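Local coordinates for putative exported protein (Bacteroides fragilis, PDB 4RAA) that is of unknown function but folds as a six-bladed beta-propeller of the YWTD superfamily and is probably exported across the inner membrane as a lipoprotein, at residues L230-L233 with N234-N238. Sequence-based numbering, arbitrary orientation.
Sequences LDFL and NKTSN
T236 lays its methyl CG2 over one face of the F232 ring, a CH-pi contact with the carbon 4.2 Å from the centroid of the F232 ring and offset toward its rim; the same ring meets Y253 edge-to-face. Both residues belong to the short alpha-helix 230-237, one turn apart, within the six-bladed beta-propeller. The F232 ring can lie along the next turn because its CG stands anti to the backbone N (chi1 -179°). T236 also turns its hydroxyl back on the helix: with OG1 set between its own N and carbonyl carbon (chi1 58°), OG1 donates to F232 O at 2.7 Å. Regular i to i+4 bonds run beside this, N234 N to L230 O and K235 N to D231 O, each 3.1 Å long. On another side of the helix the amide of N234 crosses the L230 side chain, its ND2 3.7 Å from L230 CG, and N234 also touches F177. The helix closes in a Schellman motif with N238 at positive phi, and S242 accepts a hydrogen bond from S237 OG through its carbonyl. F232 O is thus gripped twice, T236 N and T236 OG1 approaching from opposite faces of its carbonyl plane.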
# COMPACT_ATOMS: atom_id res chain seq x y z
N LEU A 230 23.57 28.80 12.04
CA LEU A 230 24.05 27.48 11.59
C LEU A 230 25.32 27.06 12.36
O LEU A 230 25.46 25.89 12.71
CB LEU A 230 24.32 27.48 10.08
CG LEU A 230 24.73 26.17 9.39
CD1 LEU A 230 23.71 25.08 9.67
CD2 LEU A 230 24.90 26.39 7.90
N ASP A 231 26.20 28.02 12.64
CA ASP A 231 27.44 27.78 13.40
C ASP A 231 27.19 27.36 14.84
O ASP A 231 27.88 26.46 15.35
CB ASP A 231 28.37 29.02 13.38
CG ASP A 231 28.93 29.31 12.00
OD1 ASP A 231 28.56 28.62 11.03
OD2 ASP A 231 29.76 30.23 11.87
N PHE A 232 26.23 28.02 15.50
CA PHE A 232 25.85 27.66 16.87
C PHE A 232 25.35 26.21 16.95
O PHE A 232 25.70 25.50 17.90
CB PHE A 232 24.78 28.61 17.41
CG PHE A 232 24.36 28.30 18.82
CD1 PHE A 232 23.32 27.39 19.08
CD2 PHE A 232 25.02 28.88 19.90
CE1 PHE A 232 22.94 27.09 20.38
CE2 PHE A 232 24.64 28.60 21.21
CZ PHE A 232 23.59 27.70 21.44
N LEU A 233 24.54 25.80 15.97
CA LEU A 233 24.00 24.43 15.88
C LEU A 233 25.10 23.39 15.70
O LEU A 233 25.18 22.44 16.48
CB LEU A 233 22.95 24.31 14.76
CG LEU A 233 21.62 25.05 14.94
CD1 LEU A 233 20.83 25.07 13.65
CD2 LEU A 233 20.79 24.44 16.06
N ASN A 234 25.96 23.58 14.70
CA ASN A 234 27.08 22.65 14.44
C ASN A 234 28.10 22.50 15.58
O ASN A 234 28.61 21.40 15.80
CB ASN A 234 27.82 23.02 13.15
CG ASN A 234 27.02 22.70 11.91
OD1 ASN A 234 26.47 21.60 11.77
ND2 ASN A 234 26.96 23.64 10.97
N LYS A 235 28.39 23.59 16.29
CA LYS A 235 29.32 23.57 17.43
C LYS A 235 28.73 22.78 18.61
O LYS A 235 29.39 21.90 19.16
CB LYS A 235 29.73 25.00 17.85
CG LYS A 235 30.58 25.14 19.12
CD LYS A 235 31.85 24.28 19.12
CE LYS A 235 32.56 24.24 20.47
NZ LYS A 235 33.17 25.54 20.83
N THR A 236 27.48 23.09 18.97
CA THR A 236 26.77 22.41 20.07
C THR A 236 26.22 21.01 19.73
O THR A 236 25.69 20.34 20.62
CB THR A 236 25.62 23.29 20.62
OG1 THR A 236 24.70 23.59 19.57
CG2 THR A 236 26.18 24.58 21.19
N SER A 237 26.34 20.57 18.48
CA SER A 237 25.86 19.26 18.03
C SER A 237 26.95 18.32 17.48
O SER A 237 26.62 17.21 17.08
CB SER A 237 24.82 19.47 16.93
OG SER A 237 24.15 18.26 16.63
N ASN A 238 28.22 18.76 17.47
CA ASN A 238 29.33 18.00 16.88
C ASN A 238 28.99 17.58 15.44
O ASN A 238 29.07 16.40 15.09
CB ASN A 238 29.73 16.77 17.74
CG ASN A 238 30.21 17.14 19.15
OD1 ASN A 238 30.13 16.31 20.05
ND2 ASN A 238 30.74 18.34 19.33